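Side-chain contacts in hydrolase, isochorismatase family (PDB 4H17), which is probably a hydrolase of the isochorismatase family: residues A[34-39]-A[87-92]; A[49-54]-A[191-196]. All blocks are in the same frame, centred on the assembly; numbering follows the deposited sequence. Where two conformers were deposited one is given.

Both contacts involve helix 45-61: contact 2 includes it, and Ile-89 and Leu-92 of contact 1 pack on it; their centres are about 18 Å apart. Along the chain their segments alternate, 34-39, 49-54, 87-92 and 191-196, all within the isochorismatase domain. Contact 1 joins the loop that follows strand 24-29 to the loop that follows strand 66-71; contact 2 joins the helix to the turn that leaves edge strand 189-191 of the six-stranded parallel sheet. The contacts meet directly: Leu-92 CD2 packs 3.7 Å from Ile-52 CG2, and Ile-89 leans on Val-49. Helix 45-61 thus links a loop region near a bound sulfate to the C-terminal end of the chain.

Contact 1 of 2, residues A[34-39]-A[87-92]; sequences EYLSGP and QFIPGL. With SO4 (sulfate ion), chain C.
Leu-36 meets Ile-89 with both methyls and Pro-90 with one. Its CB already points toward the 87-92 loop but remains 5.8 Å from Ile-89 CG1. CG lies 4.4 Å from Ile-89 CG1, and CD1 is slightly nearer at 4.2 Å, lying also 4.4 Å from Pro-90 CD. CD2, on the other branch, lies 4.3 Å from Ile-89 CD1. With Leu-36 CG anti to the carbonyl carbon (chi1 -61°), the isobutyl group crosses the isoleucine at a slant, a loose apolar touch. Ile-89 opens a type II beta turn closed by the Leu-92 N to Ile-89 O bond of 2.9 Å, with Gly-91 taking its positive phi. Both loops follow the C-terminal ends of parallel strands, 24-29 and 66-71, where the binding pockets of Rossmann-like folds usually lie. Consistent with this, neighbouring Tyr-35 donates its hydroxyl to a sulfate, OH to O4 2.7 Å, with O4 at the ring edge and near the ring plane. Ser-135, Ser-136, His-71 and the backbone N of Met-132 also bind this ion, which probably came from the crystallisation liquor. Phe-79 meets the Tyr-35 ring edge-to-face, while Glu-34 forms a salt bridge with Arg-78.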
loop_
_atom_site.group_PDB
_atom_site.type_symbol
_atom_site.label_atom_id
_atom_site.label_comp_id
_atom_site.label_asym_id
_atom_site.label_seq_id
_atom_site.Cartn_x
_atom_site.Cartn_y
_atom_site.Cartn_z
ATOM N N GLU A 34 -3.418 -18.982 -11.431
ATOM C CA GLU A 34 -3.565 -17.774 -12.229
ATOM C C GLU A 34 -2.212 -17.129 -12.501
ATOM O O GLU A 34 -1.966 -16.666 -13.612
ATOM C CB GLU A 34 -4.472 -16.782 -11.498
ATOM C CG GLU A 34 -4.677 -15.470 -12.232
ATOM C CD GLU A 34 -5.529 -15.563 -13.487
ATOM O OE1 GLU A 34 -6.641 -16.134 -13.432
ATOM O OE2 GLU A 34 -5.120 -15.064 -14.551
ATOM N N TYR A 35 -1.313 -17.195 -11.523
ATOM C CA TYR A 35 -0.056 -16.483 -11.597
ATOM C C TYR A 35 1.040 -17.220 -12.360
ATOM O O TYR A 35 2.198 -16.724 -12.391
ATOM C CB TYR A 35 0.427 -16.146 -10.196
ATOM C CG TYR A 35 -0.461 -15.232 -9.401
ATOM C CD1 TYR A 35 -0.787 -13.955 -9.878
ATOM C CD2 TYR A 35 -0.991 -15.630 -8.162
ATOM C CE1 TYR A 35 -1.581 -13.111 -9.124
ATOM C CE2 TYR A 35 -1.798 -14.780 -7.428
ATOM C CZ TYR A 35 -2.086 -13.541 -7.904
ATOM O OH TYR A 35 -2.875 -12.823 -7.007
ATOM N N LEU A 36 0.744 -18.432 -12.862
ATOM C CA LEU A 36 1.792 -19.240 -13.520
ATOM C C LEU A 36 1.786 -19.086 -15.053
ATOM O O LEU A 36 2.698 -19.564 -15.748
ATOM C CB LEU A 36 1.619 -20.703 -13.127
ATOM C CG LEU A 36 1.709 -21.140 -11.662
ATOM C CD1 LEU A 36 1.489 -22.635 -11.425
ATOM C CD2 LEU A 36 3.016 -20.703 -11.043
ATOM N N SER A 37 0.771 -18.427 -15.592
ATOM C CA SER A 37 0.644 -18.256 -17.021
ATOM C C SER A 37 -0.254 -17.044 -17.325
ATOM O O SER A 37 -0.844 -16.486 -16.424
ATOM C CB SER A 37 0.084 -19.535 -17.660
ATOM O OG SER A 37 -1.291 -19.676 -17.335
ATOM N N GLY A 38 -0.361 -16.660 -18.593
ATOM C CA GLY A 38 -1.188 -15.515 -19.020
ATOM C C GLY A 38 -0.651 -14.134 -18.619
ATOM O O GLY A 38 0.501 -14.005 -18.247
ATOM N N PRO A 39 -1.500 -13.087 -18.712
ATOM C CA PRO A 39 -1.098 -11.719 -18.403
ATOM C C PRO A 39 -0.687 -11.535 -16.951
ATOM O O PRO A 39 0.066 -10.593 -16.640
ATOM C CB PRO A 39 -2.363 -10.885 -18.722
ATOM C CG PRO A 39 -3.473 -11.853 -18.712
ATOM C CD PRO A 39 -2.909 -13.179 -19.111
ATOM N N GLN A 87 -7.154 -22.764 -8.693
ATOM C CA GLN A 87 -6.581 -23.854 -7.898
ATOM C C GLN A 87 -5.316 -23.393 -7.184
ATOM O O GLN A 87 -4.606 -22.506 -7.682
ATOM C CB GLN A 87 -6.270 -25.089 -8.780
ATOM C CG GLN A 87 -7.541 -25.740 -9.336
ATOM C CD GLN A 87 -7.247 -26.674 -10.488
ATOM O OE1 GLN A 87 -6.102 -26.937 -10.804
ATOM N NE2 GLN A 87 -8.289 -27.153 -11.140
ATOM N N PHE A 88 -4.991 -24.043 -6.067
ATOM C CA PHE A 88 -3.680 -23.880 -5.487
ATOM C C PHE A 88 -2.559 -24.296 -6.415
ATOM O O PHE A 88 -2.646 -25.328 -7.141
ATOM C CB PHE A 88 -3.564 -24.652 -4.165
ATOM C CG PHE A 88 -4.374 -24.074 -3.067
ATOM C CD1 PHE A 88 -3.923 -22.917 -2.432
ATOM C CD2 PHE A 88 -5.561 -24.670 -2.659
ATOM C CE1 PHE A 88 -4.661 -22.359 -1.415
ATOM C CE2 PHE A 88 -6.300 -24.120 -1.622
ATOM C CZ PHE A 88 -5.834 -22.970 -1.019
ATOM N N ILE A 89 -1.462 -23.552 -6.360
ATOM C CA ILE A 89 -0.224 -23.948 -7.015
ATOM C C ILE A 89 0.276 -25.305 -6.478
ATOM O O ILE A 89 0.299 -25.553 -5.301
ATOM C CB ILE A 89 0.873 -22.892 -6.758
ATOM C CG1 ILE A 89 0.508 -21.607 -7.482
ATOM C CG2 ILE A 89 2.280 -23.385 -7.142
ATOM C CD1 ILE A 89 1.361 -20.423 -7.081
ATOM N N PRO A 90 0.638 -26.222 -7.373
ATOM C CA PRO A 90 1.065 -27.534 -6.888
ATOM C C PRO A 90 2.146 -27.478 -5.811
ATOM O O PRO A 90 3.156 -26.727 -5.950
ATOM C CB PRO A 90 1.561 -28.225 -8.160
ATOM C CG PRO A 90 0.783 -27.542 -9.249
ATOM C CD PRO A 90 0.710 -26.113 -8.834
ATOM N N GLY A 91 1.880 -28.205 -4.729
ATOM C CA GLY A 91 2.740 -28.267 -3.577
ATOM C C GLY A 91 2.378 -27.287 -2.475
ATOM O O GLY A 91 2.885 -27.414 -1.352
ATOM N N LEU A 92 1.520 -26.315 -2.792
ATOM C CA LEU A 92 1.161 -25.288 -1.846
ATOM C C LEU A 92 -0.277 -25.455 -1.361
ATOM O O LEU A 92 -0.884 -24.502 -0.835
ATOM C CB LEU A 92 1.412 -23.891 -2.438
ATOM C CG LEU A 92 2.829 -23.602 -2.942
ATOM C CD1 LEU A 92 2.977 -22.139 -3.324
ATOM C CD2 LEU A 92 3.867 -23.998 -1.900
HETATM S S SO4 C . -3.408 -9.458 -6.408
HETATM O O1 SO4 C . -4.365 -10.152 -5.520
HETATM O O2 SO4 C . -2.229 -9.050 -5.687
HETATM O O3 SO4 C . -4.078 -8.229 -6.898
HETATM O O4 SO4 C . -3.091 -10.237 -7.618
#

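Contact 2 of 2, residues A[49-54]-A[191-196]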
loop_
_atom_site.group_PDB
_atom_site.type_symbol
_atom_site.label_atom_id
_atom_site.label_comp_id
_atom_site.label_asym_id
_atom_site.label_seq_id
_atom_site.Cartn_x
_atom_site.Cartn_y
_atom_site.Cartn_z
ATOM N N VAL A 49 7.874 -19.887 -5.205
ATOM C CA VAL A 49 7.082 -21.059 -4.832
ATOM C C VAL A 49 7.903 -22.059 -4.023
ATOM O O VAL A 49 7.429 -22.574 -3.035
ATOM C CB VAL A 49 6.465 -21.752 -6.070
ATOM C CG1 VAL A 49 5.822 -23.096 -5.741
ATOM C CG2 VAL A 49 5.448 -20.844 -6.724
ATOM N N ALA A 50 9.154 -22.291 -4.423
ATOM C CA ALA A 50 10.006 -23.188 -3.651
ATOM C C ALA A 50 10.163 -22.653 -2.217
ATOM O O ALA A 50 10.177 -23.429 -1.258
ATOM C CB ALA A 50 11.360 -23.345 -4.333
ATOM N N ASN A 51 10.246 -21.328 -2.059
ATOM C CA ASN A 51 10.373 -20.741 -0.713
ATOM C C ASN A 51 9.095 -20.803 0.116
ATOM O O ASN A 51 9.160 -21.073 1.303
ATOM C CB ASN A 51 10.978 -19.349 -0.753
ATOM C CG ASN A 51 12.475 -19.376 -0.961
ATOM O OD1 ASN A 51 13.185 -20.253 -0.443
ATOM N ND2 ASN A 51 12.990 -18.400 -1.692
ATOM N N ILE A 52 7.934 -20.654 -0.528
ATOM C CA ILE A 52 6.671 -20.838 0.185
ATOM C C ILE A 52 6.617 -22.303 0.691
ATOM O O ILE A 52 6.233 -22.594 1.818
ATOM C CB ILE A 52 5.448 -20.433 -0.681
ATOM C CG1 ILE A 52 5.480 -18.939 -0.956
ATOM C CG2 ILE A 52 4.187 -20.827 0.062
ATOM C CD1 ILE A 52 4.454 -18.439 -1.934
ATOM N N ALA A 53 7.057 -23.246 -0.145
ATOM C CA ALA A 53 7.029 -24.621 0.225
ATOM C C ALA A 53 7.940 -24.864 1.425
ATOM O O ALA A 53 7.589 -25.582 2.319
ATOM C CB ALA A 53 7.401 -25.519 -0.945
ATOM N N ARG A 54 9.101 -24.190 1.440
ATOM C CA ARG A 54 10.015 -24.288 2.584
ATOM C C ARG A 54 9.374 -23.739 3.850
ATOM O O ARG A 54 9.517 -24.349 4.920
ATOM C CB ARG A 54 11.343 -23.587 2.318
ATOM C CG ARG A 54 12.135 -24.242 1.216
ATOM C CD ARG A 54 13.454 -23.542 0.934
ATOM N NE ARG A 54 14.165 -24.275 -0.115
ATOM C CZ ARG A 54 14.397 -23.850 -1.361
ATOM N NH1 ARG A 54 14.020 -22.644 -1.779
ATOM N NH2 ARG A 54 15.062 -24.622 -2.207
ATOM N N ALA A 191 12.517 -9.944 5.322
ATOM C CA ALA A 191 13.532 -10.973 5.600
ATOM C C ALA A 191 13.490 -12.062 4.542
ATOM O O ALA A 191 12.438 -12.283 3.946
ATOM C CB ALA A 191 13.300 -11.572 6.956
ATOM N N PRO A 192 14.642 -12.733 4.275
ATOM C CA PRO A 192 14.640 -13.876 3.375
ATOM C C PRO A 192 14.218 -15.164 4.100
ATOM O O PRO A 192 14.337 -15.303 5.323
ATOM C CB PRO A 192 16.077 -13.957 2.904
ATOM C CG PRO A 192 16.876 -13.407 4.033
ATOM C CD PRO A 192 16.004 -12.414 4.757
ATOM N N THR A 193 13.681 -16.097 3.311
ATOM C CA THR A 193 13.156 -17.351 3.806
ATOM C C THR A 193 14.177 -18.052 4.716
ATOM O O THR A 193 13.812 -18.592 5.760
ATOM C CB THR A 193 12.792 -18.259 2.605
ATOM O OG1 THR A 193 11.734 -17.668 1.834
ATOM C CG2 THR A 193 12.374 -19.664 2.990
ATOM N N ALA A 194 15.426 -18.052 4.275
ATOM C CA ALA A 194 16.508 -18.783 4.964
ATOM C C ALA A 194 16.703 -18.304 6.398
ATOM O O ALA A 194 17.102 -19.072 7.265
ATOM C CB ALA A 194 17.803 -18.657 4.178
ATOM N N SER A 195 16.372 -17.045 6.674
ATOM C CA SER A 195 16.503 -16.508 8.023
ATOM C C SER A 195 15.398 -16.978 8.999
ATOM O O SER A 195 15.487 -16.704 10.175
ATOM C CB SER A 195 16.474 -14.982 7.986
ATOM O OG SER A 195 15.143 -14.494 7.808
ATOM N N LEU A 196 14.376 -17.670 8.502
ATOM C CA LEU A 196 13.186 -18.020 9.305
ATOM C C LEU A 196 13.059 -19.517 9.568
ATOM O O LEU A 196 12.355 -19.924 10.487
ATOM C CB LEU A 196 11.894 -17.490 8.614
ATOM C CG LEU A 196 11.790 -15.967 8.565
ATOM C CD1 LEU A 196 10.741 -15.500 7.556
ATOM C CD2 LEU A 196 11.466 -15.373 9.927
#
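The side-chain amide of Asn-51 carries Thr-193 on one face and takes a hydrogen bond from Arg-54 NH1 at OD1 from the opposite side of its plane. The threonine places CB 3.8 Å from Asn-51 CG and CG2 3.6 Å from Asn-51 OD1. Arg-54 NH1 donates to Asn-51 OD1 at 2.9 Å with an N-H...O angle of 152°. The two flat groups are used differently in this bond: OD1 is near the guanidinium plane, at its edge, whereas NH1 stands 55° out of the amide plane and so avoids the lone-pair directions. An extended chain from CG to NE carries the guanidinium one helical turn back along its own helix, where NH1 also forms a salt bridge with Glu-47.

Thr-193 OG1 sits tightly against Asn-51 CB, 3.2 Å away, yet its polar partner is Asp-156 OD1. With OG1 anti to the carbonyl carbon (chi1 -64°), CG2 is left to brush Arg-54 CB at 4.1 Å. Asn-51 ND2 binds the backbone O of Asp-156, so both residues are tied to strand 150-159. An alanine in place of Asn-51 would probably leave that carbonyl and Arg-54 NH1 each short of a partner and remove the amide face over which Thr-193 CB and CG2 lie.

Behind the threonine, Pro-192 O accepts from both N and OG of Ser-195, closing the 3-10 turn. Helix against parallel sheet is the layered packing of a Rossmann-like alpha/beta fold: Ile-52 presses on strand 125-131, while Asn-51 meets the turn after edge strand 189-191.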